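Local coordinates for osmolarity sensor protein EnvZ (PDB 5XGA) that is a histidine kinase that senses osmolarity in Escherichia coli, represented here by its periplasmic domain with bound CHAPS detergent, at residues S97-L102 with W111-L116; A69-F74 with P86-V91. All coordinates share one frame; numbering follows the deposited sequence.

Contact 1. Residues S97-L102 with W111-L116; sequences SPVVWL and WVRVPL. With CPS (3-[(3-cholamidopropyl)dimethylammonio]-1-propanesulfonate), chain B.
Val100 and Val114 hydrogen-bond to each other twice through their backbones, Val100 N to Val114 O at 2.8 Å and Val114 N to Val100 O at 2.9 Å. Two residues on, Leu102 and Val112 repeat the exchange, its shorter bond running from Val112 N to Leu102 O at 2.7 Å. Leu116 N extends the ladder to Pro98 O (3.0 Å), and beyond it Ser97 OG makes a weak hydrogen bond to Leu116 O. These are the two strands of an antiparallel hairpin, their N-to-C directions 161° apart.

On the face carrying Val99, Trp101 and Arg113, the arginine is the centrepiece. Its CG stands anti to the backbone N (chi1 -178°), and the chain runs on extended to NE. CG lies over one face of the Trp101 six-membered ring, 3.9 Å from the centroid, a CH-pi contact, while CD packs against CZ2 and CH2. Val99 CG1 then covers one face of the guanidinium, 3.6 Å from Arg113 NE. The indole and guanidinium planes are 79° apart, so the charged group is not stacked on the ring. Trp111 meets Trp101 at about a right angle, its CB at the edge of the Trp101 ring. Trp101 NE1 is hydrogen-bonded to Glu92 OE2 on the neighbouring strand. An alanine in place of Trp101 would probably leave the aliphatic part of Arg113 without the ring it lies on and Glu92 without its indole N-H partner.

On the other face, Val112 CG2 comes within 3.8 Å of the CHAPS carbon C13, which places Val112 in the ligand pocket.

Within the five-stranded antiparallel sheet, strand 87-92 flanks 99-104 and strand 54-57 flanks 110-115. Phe13 of helix 10-24 packs on Val100, Val114 and Leu116, whereas Ala61 of helix 58-64 touches both tryptophans.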
ATOM      1  N   SER A  97      -2.859 -10.851  12.478  1.00 58.52           N
ATOM      2  CA  SER A  97      -3.012 -10.574  11.052  1.00 50.09           C
ATOM      3  C   SER A  97      -2.292  -9.266  10.751  1.00 36.77           C
ATOM      4  O   SER A  97      -2.622  -8.234  11.324  1.00 38.29           O
ATOM      5  CB  SER A  97      -4.485 -10.494  10.649  1.00 51.29           C
ATOM      6  OG  SER A  97      -4.628 -10.519   9.237  1.00 46.36           O
ATOM      7  N   PRO A  98      -1.289  -9.310   9.863  1.00 35.12           N
ATOM      8  CA  PRO A  98      -0.386  -8.172   9.684  1.00 29.00           C
ATOM      9  C   PRO A  98      -1.116  -6.885   9.290  1.00 28.79           C
ATOM     10  O   PRO A  98      -2.181  -6.933   8.661  1.00 25.64           O
ATOM     11  CB  PRO A  98       0.542  -8.628   8.544  1.00 36.72           C
ATOM     12  CG  PRO A  98       0.345 -10.088   8.416  1.00 38.52           C
ATOM     13  CD  PRO A  98      -1.057 -10.358   8.855  1.00 42.50           C
ATOM     14  N   VAL A  99      -0.540  -5.753   9.683  1.00 28.48           N
ATOM     15  CA  VAL A  99      -0.994  -4.450   9.241  1.00 25.64           C
ATOM     16  C   VAL A  99       0.181  -3.739   8.577  1.00 27.77           C
ATOM     17  O   VAL A  99       1.244  -3.589   9.184  1.00 26.83           O
ATOM     18  CB  VAL A  99      -1.545  -3.624  10.409  1.00 25.25           C
ATOM     19  CG1 VAL A  99      -1.941  -2.223   9.946  1.00 24.40           C
ATOM     20  CG2 VAL A  99      -2.734  -4.330  11.023  1.00 35.88           C
ATOM     21  N   VAL A 100       0.011  -3.332   7.322  1.00 24.07           N
ATOM     22  CA  VAL A 100       1.083  -2.646   6.605  1.00 19.02           C
ATOM     23  C   VAL A 100       0.958  -1.144   6.804  1.00 19.34           C
ATOM     24  O   VAL A 100      -0.143  -0.580   6.739  1.00 21.07           O
ATOM     25  CB  VAL A 100       1.072  -2.973   5.094  1.00 27.02           C
ATOM     26  CG1 VAL A 100       2.044  -2.049   4.331  1.00 20.86           C
ATOM     27  CG2 VAL A 100       1.412  -4.443   4.870  1.00 23.73           C
ATOM     28  N   TRP A 101       2.086  -0.515   7.105  1.00 18.60           N
ATOM     29  CA  TRP A 101       2.171   0.930   7.229  1.00 17.06           C
ATOM     30  C   TRP A 101       3.087   1.424   6.112  1.00 20.05           C
ATOM     31  O   TRP A 101       4.199   0.931   5.971  1.00 18.74           O
ATOM     32  CB  TRP A 101       2.713   1.335   8.604  1.00 18.95           C
ATOM     33  CG  TRP A 101       1.751   1.072   9.724  1.00 21.84           C
ATOM     34  CD1 TRP A 101       1.609  -0.085  10.440  1.00 27.66           C
ATOM     35  CD2 TRP A 101       0.795   1.995  10.256  1.00 19.15           C
ATOM     36  NE1 TRP A 101       0.613   0.059  11.379  1.00 21.85           N
ATOM     37  CE2 TRP A 101       0.103   1.333  11.288  1.00 26.81           C
ATOM     38  CE3 TRP A 101       0.459   3.321   9.957  1.00 23.40           C
ATOM     39  CZ2 TRP A 101      -0.906   1.953  12.024  1.00 27.41           C
ATOM     40  CZ3 TRP A 101      -0.541   3.937  10.686  1.00 28.64           C
ATOM     41  CH2 TRP A 101      -1.216   3.252  11.708  1.00 24.46           C
ATOM     42  N   LEU A 102       2.596   2.382   5.330  1.00 21.79           N
ATOM     43  CA  LEU A 102       3.247   2.817   4.102  1.00 24.90           C
ATOM     44  C   LEU A 102       3.367   4.335   4.091  1.00 25.73           C
ATOM     45  O   LEU A 102       2.400   5.039   4.385  1.00 21.06           O
ATOM     46  CB  LEU A 102       2.442   2.337   2.878  1.00 21.35           C
ATOM     47  CG  LEU A 102       2.792   2.926   1.518  1.00 29.50           C
ATOM     48  CD1 LEU A 102       4.141   2.407   1.030  1.00 26.74           C
ATOM     49  CD2 LEU A 102       1.712   2.637   0.498  1.00 26.56           C
ATOM     50  N   TRP A 111       0.836   8.798   6.877  1.00 23.89           N
ATOM     51  CA  TRP A 111       1.010   7.356   6.886  1.00 27.43           C
ATOM     52  C   TRP A 111      -0.234   6.665   6.328  1.00 27.78           C
ATOM     53  O   TRP A 111      -1.363   6.998   6.695  1.00 26.39           O
ATOM     54  CB  TRP A 111       1.293   6.847   8.298  1.00 29.81           C
ATOM     55  CG  TRP A 111       2.723   7.008   8.715  1.00 30.27           C
ATOM     56  CD1 TRP A 111       3.250   8.018   9.464  1.00 33.67           C
ATOM     57  CD2 TRP A 111       3.812   6.130   8.403  1.00 30.96           C
ATOM     58  NE1 TRP A 111       4.599   7.820   9.648  1.00 28.79           N
ATOM     59  CE2 TRP A 111       4.969   6.665   9.004  1.00 30.82           C
ATOM     60  CE3 TRP A 111       3.922   4.939   7.675  1.00 25.94           C
ATOM     61  CZ2 TRP A 111       6.219   6.062   8.891  1.00 28.82           C
ATOM     62  CZ3 TRP A 111       5.163   4.334   7.574  1.00 25.80           C
ATOM     63  CH2 TRP A 111       6.297   4.904   8.168  1.00 31.36           C
ATOM     64  N   VAL A 112      -0.018   5.698   5.449  1.00 23.25           N
ATOM     65  CA  VAL A 112      -1.105   4.896   4.892  1.00 23.60           C
ATOM     66  C   VAL A 112      -1.191   3.580   5.656  1.00 25.22           C
ATOM     67  O   VAL A 112      -0.214   2.827   5.703  1.00 21.21           O
ATOM     68  CB  VAL A 112      -0.884   4.631   3.381  1.00 23.58           C
ATOM     69  CG1 VAL A 112      -1.859   3.611   2.855  1.00 25.59           C
ATOM     70  CG2 VAL A 112      -0.985   5.941   2.590  1.00 23.08           C
ATOM     71  N   ARG A 113      -2.344   3.318   6.271  1.00 17.08           N
ATOM     72  CA  ARG A 113      -2.529   2.086   7.031  1.00 21.84           C
ATOM     73  C   ARG A 113      -3.411   1.118   6.271  1.00 21.07           C
ATOM     74  O   ARG A 113      -4.547   1.446   5.938  1.00 20.24           O
ATOM     75  CB  ARG A 113      -3.150   2.361   8.400  1.00 20.59           C
ATOM     76  CG  ARG A 113      -3.319   1.085   9.232  1.00 21.40           C
ATOM     77  CD  ARG A 113      -4.257   1.316  10.403  1.00 23.47           C
ATOM     78  NE  ARG A 113      -4.364   0.119  11.238  1.00 26.05           N
ATOM     79  CZ  ARG A 113      -5.307  -0.811  11.101  1.00 27.25           C
ATOM     80  NH1 ARG A 113      -6.242  -0.692  10.170  1.00 24.28           N
ATOM     81  NH2 ARG A 113      -5.317  -1.865  11.912  1.00 32.45           N
ATOM     82  N   VAL A 114      -2.886  -0.074   6.005  1.00 18.40           N
ATOM     83  CA  VAL A 114      -3.617  -1.086   5.243  1.00 17.94           C
ATOM     84  C   VAL A 114      -3.483  -2.454   5.903  1.00 26.08           C
ATOM     85  O   VAL A 114      -2.409  -3.051   5.890  1.00 21.73           O
ATOM     86  CB  VAL A 114      -3.108  -1.183   3.780  1.00 24.57           C
ATOM     87  CG1 VAL A 114      -4.057  -2.011   2.935  1.00 24.49           C
ATOM     88  CG2 VAL A 114      -2.978   0.193   3.176  1.00 25.07           C
ATOM     89  N   PRO A 115      -4.575  -2.947   6.493  1.00 23.69           N
ATOM     90  CA  PRO A 115      -4.611  -4.306   7.047  1.00 26.07           C
ATOM     91  C   PRO A 115      -4.557  -5.363   5.957  1.00 24.52           C
ATOM     92  O   PRO A 115      -5.212  -5.212   4.917  1.00 22.07           O
ATOM     93  CB  PRO A 115      -5.960  -4.356   7.774  1.00 27.11           C
ATOM     94  CG  PRO A 115      -6.812  -3.414   6.999  1.00 34.87           C
ATOM     95  CD  PRO A 115      -5.875  -2.270   6.625  1.00 29.95           C
ATOM     96  N   LEU A 116      -3.778  -6.416   6.187  1.00 22.87           N
ATOM     97  CA  LEU A 116      -3.795  -7.580   5.308  1.00 25.32           C
ATOM     98  C   LEU A 116      -5.102  -8.338   5.536  1.00 30.14           C
ATOM     99  O   LEU A 116      -5.416  -8.705   6.666  1.00 30.49           O
ATOM    100  CB  LEU A 116      -2.579  -8.483   5.568  1.00 25.80           C
ATOM    101  CG  LEU A 116      -2.337  -9.673   4.626  1.00 21.73           C
ATOM    102  CD1 LEU A 116      -0.878 -10.076   4.670  1.00 18.85           C
ATOM    103  CD2 LEU A 116      -3.212 -10.860   4.990  1.00 27.33           C
TER
HETATM  104  C1  CPS B 201      -1.003   7.123  -2.045  1.00 32.74           C
HETATM  105  C2  CPS B 201      -2.088   8.090  -1.631  1.00 30.99           C
HETATM  106  C3  CPS B 201      -2.231   8.965  -4.020  1.00 30.45           C
HETATM  107  C4  CPS B 201      -2.314  10.174  -4.922  1.00 26.03           C
HETATM  108  C5  CPS B 201      -3.413  11.094  -4.507  1.00 28.35           C
HETATM  109  C6  CPS B 201      -3.208  11.435  -3.055  1.00 29.46           C
HETATM  110  C7  CPS B 201      -4.190  12.523  -2.736  1.00 30.61           C
HETATM  111  C8  CPS B 201      -4.193  13.307  -4.029  1.00 33.34           C
HETATM  112  C9  CPS B 201      -3.394  12.506  -5.057  1.00 26.69           C
HETATM  113  C10 CPS B 201      -4.729  10.387  -4.812  1.00 28.48           C
HETATM  114  C11 CPS B 201      -3.405   7.378  -1.831  1.00 33.91           C
HETATM  115  C12 CPS B 201       0.387   7.655  -1.752  1.00 28.58           C
HETATM  116  C13 CPS B 201       0.525   7.924  -0.275  1.00 26.16           C
HETATM  117  C14 CPS B 201      -0.487   8.990   0.113  1.00 24.08           C
HETATM  118  C15 CPS B 201      -1.886   8.502  -0.171  1.00 33.50           C
HETATM  119  C16 CPS B 201      -2.902   9.525   0.307  1.00 28.15           C
HETATM  120  C17 CPS B 201      -3.060  10.703  -0.652  1.00 28.89           C
HETATM  121  C18 CPS B 201      -3.228  10.244  -2.116  1.00 29.23           C
HETATM  122  C19 CPS B 201      -2.117   9.312  -2.542  1.00 26.44           C
HETATM  123  C20 CPS B 201      -3.894  12.760  -6.495  1.00 36.82           C
HETATM  124  C21 CPS B 201      -3.328  11.832  -7.574  1.00 32.93           C
HETATM  125  C22 CPS B 201      -3.708  14.218  -6.902  1.00 41.06           C
HETATM  126  C23 CPS B 201      -4.415  14.680  -8.165  1.00 53.99           C
HETATM  127  C24 CPS B 201      -4.728  16.169  -8.069  1.00 66.55           C
HETATM  128  C25 CPS B 201      -6.442  17.925  -7.844  1.00 78.87           C
HETATM  129  C26 CPS B 201      -7.956  18.115  -7.624  1.00 87.41           C
HETATM  130  C27 CPS B 201      -8.406  19.572  -7.411  1.00 90.01           C
HETATM  131  C28 CPS B 201     -10.305  19.543  -8.852  1.00 81.85           C
HETATM  132  C29 CPS B 201     -10.529  18.758  -6.622  1.00 78.64           C
HETATM  133  C30 CPS B 201     -10.190  21.089  -6.916  1.00 84.82           C
HETATM  134  N1  CPS B 201      -6.010  16.523  -7.948  1.00 78.32           N
HETATM  135  N2  CPS B 201      -9.870  19.757  -7.468  1.00 88.92           N
HETATM  136  O1  CPS B 201      -3.851  17.022  -8.114  1.00 70.28           O
HETATM  137  O2  CPS B 201       1.877   8.283   0.007  1.00 28.18           O
HETATM  138  O3  CPS B 201      -1.991  11.632  -0.470  1.00 26.13           O
HETATM  139  O4  CPS B 201      -1.100  10.870  -4.810  1.00 27.49           O

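Contact 2. Residues A69-F74 with P86-V91; sequences AQHYEF and PTEVRV
A short antiparallel bridge at the margin of the five-stranded sheet pairs Gln70 with Val91 and His71 with Arg90. Gln70 N hydrogen-bonds to Val91 O, and Val91 N returns a hydrogen bond to Gln70 O at 2.9 Å. Tyr72 N continues the pairing with a nearly straight bond to Val89 O (3.1 Å, 172° at the hydrogen).

His71 reaches across with its imidazole, CG anti to the backbone N (chi1 170°). ND1 donates to the syn lone pair of Glu88 OE2 at 3.1 Å, with that oxygen close to the ring plane. The other ring nitrogen, NE2, donates to Glu73 OE1 at 2.6 Å, and a carboxylate at each nitrogen fixes the rotation of the ring and would probably favour its protonated form. Glu88 OE2 is shared: Arg90 NE, from above the carboxylate plane, forms a salt bridge to it at 2.9 Å. A water links Arg90 NH1 to Ala69 O.

Tyr72 turns its ring over Val91, whose CG2 sits above one face, 3.9 Å from the centroid, in a CH-pi contact, while Val91 CB touches Tyr72 CE1 at 3.6 Å. Leu10 of helix 10-24 packs on both residues.

Tyr72 is also the N-cap of helix 73-83, which leads back to strand 87-92: a strand-helix-strand connection in which the helix joins two adjacent antiparallel strands, the short one at the sheet's edge.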
ATOM      1  N   ALA A  69       5.467  -1.248  14.675  1.00 30.28           N
ATOM      2  CA  ALA A  69       5.723  -1.694  13.313  1.00 37.44           C
ATOM      3  C   ALA A  69       7.216  -1.654  12.980  1.00 35.88           C
ATOM      4  O   ALA A  69       7.892  -0.672  13.273  1.00 36.98           O
ATOM      5  CB  ALA A  69       4.937  -0.827  12.330  1.00 27.27           C
ATOM      6  N   GLN A  70       7.724  -2.710  12.352  1.00 30.93           N
ATOM      7  CA  GLN A  70       9.153  -2.780  12.039  1.00 38.91           C
ATOM      8  C   GLN A  70       9.422  -2.559  10.556  1.00 32.30           C
ATOM      9  O   GLN A  70       8.632  -2.977   9.714  1.00 27.52           O
ATOM     10  CB  GLN A  70       9.727  -4.130  12.470  1.00 44.64           C
ATOM     11  CG  GLN A  70       9.099  -4.696  13.748  1.00 57.00           C
ATOM     12  CD  GLN A  70       8.174  -5.876  13.469  1.00 60.83           C
ATOM     13  OE1 GLN A  70       6.944  -5.758  13.541  1.00 54.48           O
ATOM     14  NE2 GLN A  70       8.765  -7.024  13.149  1.00 65.19           N
ATOM     15  N   HIS A  71      10.548  -1.918  10.250  1.00 30.14           N
ATOM     16  CA  HIS A  71      10.944  -1.648   8.874  1.00 28.97           C
ATOM     17  C   HIS A  71      11.199  -2.948   8.122  1.00 31.19           C
ATOM     18  O   HIS A  71      11.874  -3.834   8.616  1.00 29.90           O
ATOM     19  CB  HIS A  71      12.193  -0.752   8.849  1.00 32.83           C
ATOM     20  CG  HIS A  71      12.829  -0.612   7.497  1.00 33.28           C
ATOM     21  ND1 HIS A  71      12.451   0.354   6.589  1.00 31.26           N
ATOM     22  CD2 HIS A  71      13.839  -1.301   6.912  1.00 36.94           C
ATOM     23  CE1 HIS A  71      13.188   0.242   5.496  1.00 32.88           C
ATOM     24  NE2 HIS A  71      14.036  -0.755   5.665  1.00 29.21           N
ATOM     25  N   TYR A  72      10.617  -3.070   6.934  1.00 28.75           N
ATOM     26  CA  TYR A  72      10.900  -4.195   6.043  1.00 28.86           C
ATOM     27  C   TYR A  72      11.646  -3.707   4.803  1.00 30.24           C
ATOM     28  O   TYR A  72      11.079  -2.999   3.971  1.00 24.38           O
ATOM     29  CB  TYR A  72       9.610  -4.895   5.630  1.00 30.30           C
ATOM     30  CG  TYR A  72       9.144  -5.913   6.637  1.00 33.19           C
ATOM     31  CD1 TYR A  72       8.854  -5.540   7.946  1.00 29.81           C
ATOM     32  CD2 TYR A  72       8.984  -7.244   6.280  1.00 36.40           C
ATOM     33  CE1 TYR A  72       8.416  -6.476   8.869  1.00 35.51           C
ATOM     34  CE2 TYR A  72       8.550  -8.184   7.196  1.00 37.59           C
ATOM     35  CZ  TYR A  72       8.268  -7.794   8.484  1.00 37.97           C
ATOM     36  OH  TYR A  72       7.839  -8.733   9.391  1.00 43.14           O
ATOM     37  N   GLU A  73      12.911  -4.090   4.686  1.00 26.80           N
ATOM     38  CA  GLU A  73      13.788  -3.523   3.674  1.00 26.16           C
ATOM     39  C   GLU A  73      13.406  -4.008   2.292  1.00 28.99           C
ATOM     40  O   GLU A  73      13.267  -3.212   1.363  1.00 25.92           O
ATOM     41  CB  GLU A  73      15.248  -3.869   3.984  1.00 35.55           C
ATOM     42  CG  GLU A  73      16.270  -3.351   2.975  1.00 30.43           C
ATOM     43  CD  GLU A  73      16.519  -1.855   3.069  1.00 36.77           C
ATOM     44  OE1 GLU A  73      15.897  -1.190   3.923  1.00 36.54           O
ATOM     45  OE2 GLU A  73      17.338  -1.339   2.273  1.00 34.40           O
ATOM     46  N   PHE A  74      13.226  -5.316   2.140  1.00 26.84           N
ATOM     47  CA  PHE A  74      12.872  -5.824   0.828  1.00 28.39           C
ATOM     48  C   PHE A  74      11.500  -5.305   0.409  1.00 30.12           C
ATOM     49  O   PHE A  74      11.333  -4.828  -0.712  1.00 28.08           O
ATOM     50  CB  PHE A  74      12.898  -7.351   0.787  1.00 31.23           C
ATOM     51  CG  PHE A  74      12.528  -7.908  -0.551  1.00 37.45           C
ATOM     52  CD1 PHE A  74      13.392  -7.777  -1.629  1.00 39.83           C
ATOM     53  CD2 PHE A  74      11.306  -8.536  -0.747  1.00 33.06           C
ATOM     54  CE1 PHE A  74      13.048  -8.275  -2.881  1.00 42.66           C
ATOM     55  CE2 PHE A  74      10.961  -9.037  -1.990  1.00 35.98           C
ATOM     56  CZ  PHE A  74      11.831  -8.903  -3.057  1.00 33.71           C
ATOM     57  N   PRO A  86      10.779   7.008  -3.738  1.00 26.82           N
ATOM     58  CA  PRO A  86      11.221   6.560  -2.412  1.00 24.24           C
ATOM     59  C   PRO A  86      10.056   6.230  -1.496  1.00 24.66           C
ATOM     60  O   PRO A  86       9.140   7.043  -1.302  1.00 22.04           O
ATOM     61  CB  PRO A  86      12.009   7.760  -1.878  1.00 28.87           C
ATOM     62  CG  PRO A  86      12.518   8.437  -3.113  1.00 31.25           C
ATOM     63  CD  PRO A  86      11.399   8.290  -4.114  1.00 29.22           C
ATOM     64  N   THR A  87      10.117   5.048  -0.900  0.59 25.89           N
ATOM     65  CA  THR A  87       9.015   4.564  -0.091  0.59 22.28           C
ATOM     66  C   THR A  87       9.518   3.891   1.174  0.59 23.44           C
ATOM     67  O   THR A  87      10.636   3.374   1.214  0.59 23.43           O
ATOM     68  CB  THR A  87       8.148   3.585  -0.904  0.59 23.79           C
ATOM     69  OG1 THR A  87       7.743   4.218  -2.126  0.59 24.18           O
ATOM     70  CG2 THR A  87       6.924   3.166  -0.120  0.59 21.16           C
ATOM     71  N   GLU A  88       8.689   3.909   2.213  1.00 23.73           N
ATOM     72  CA  GLU A  88       8.958   3.153   3.420  1.00 19.54           C
ATOM     73  C   GLU A  88       7.774   2.211   3.682  1.00 23.40           C
ATOM     74  O   GLU A  88       6.634   2.649   3.682  1.00 21.60           O
ATOM     75  CB  GLU A  88       9.176   4.094   4.610  1.00 21.56           C
ATOM     76  CG  GLU A  88       9.055   3.452   5.989  1.00 35.12           C
ATOM     77  CD  GLU A  88      10.251   2.621   6.367  1.00 37.52           C
ATOM     78  OE1 GLU A  88      10.709   1.836   5.516  1.00 39.87           O
ATOM     79  OE2 GLU A  88      10.729   2.744   7.518  1.00 39.50           O
ATOM     80  N   VAL A  89       8.056   0.927   3.879  1.00 21.50           N
ATOM     81  CA  VAL A  89       7.037  -0.026   4.289  1.00 23.68           C
ATOM     82  C   VAL A  89       7.415  -0.583   5.653  1.00 24.92           C
ATOM     83  O   VAL A  89       8.509  -1.116   5.835  1.00 23.80           O
ATOM     84  CB  VAL A  89       6.881  -1.188   3.283  1.00 20.35           C
ATOM     85  CG1 VAL A  89       6.007  -2.298   3.870  1.00 26.24           C
ATOM     86  CG2 VAL A  89       6.325  -0.674   1.923  1.00 19.24           C
ATOM     87  N   ARG A  90       6.508  -0.452   6.611  1.00 20.09           N
ATOM     88  CA  ARG A  90       6.699  -1.069   7.920  1.00 20.51           C
ATOM     89  C   ARG A  90       5.560  -2.036   8.178  1.00 25.64           C
ATOM     90  O   ARG A  90       4.438  -1.818   7.701  1.00 27.88           O
ATOM     91  CB  ARG A  90       6.767  -0.006   9.017  1.00 23.59           C
ATOM     92  CG  ARG A  90       7.930   0.949   8.870  1.00 25.63           C
ATOM     93  CD  ARG A  90       8.162   1.748  10.139  1.00 29.57           C
ATOM     94  NE  ARG A  90       8.942   2.941   9.838  1.00 31.64           N
ATOM     95  CZ  ARG A  90       8.958   4.031  10.593  1.00 37.57           C
ATOM     96  NH1 ARG A  90       8.238   4.070  11.707  1.00 29.71           N
ATOM     97  NH2 ARG A  90       9.685   5.079  10.230  1.00 32.45           N
ATOM     98  N   VAL A  91       5.827  -3.112   8.913  1.00 24.51           N
ATOM     99  CA  VAL A  91       4.765  -4.084   9.165  1.00 21.95           C
ATOM    100  C   VAL A  91       4.590  -4.352  10.646  1.00 33.06           C
ATOM    101  O   VAL A  91       5.548  -4.670  11.368  1.00 29.20           O
ATOM    102  CB  VAL A  91       5.007  -5.427   8.459  1.00 23.83           C
ATOM    103  CG1 VAL A  91       3.819  -6.372   8.719  1.00 26.13           C
ATOM    104  CG2 VAL A  91       5.206  -5.218   6.952  1.00 22.86           C
TER
HETATM  105  O   HOH W   1       7.706   1.999  13.656  1.00 40.25           O

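Contacts 1 and 2 are consecutive along the chain and lie in the same sheet, their centres about 10 Å apart. Strands 87-92 and 99-104 join them as neighbours, with a probable hydrogen bond from Trp101 N to Arg90 O at 2.8 Å. Side chains of contact 1 reach across the same seam: Leu102 CD1 packs 3.6 Å from Glu88 O, and Trp111 CH2 lies 3.7 Å from Arg90 NE, bringing the arginine of contact 2 against an indole of contact 1. Only contact 1 supplies a residue to a CHAPS pocket, through Val112; the Glu88 side chain of contact 2 remains about 10 Å from a bound CHAPS molecule.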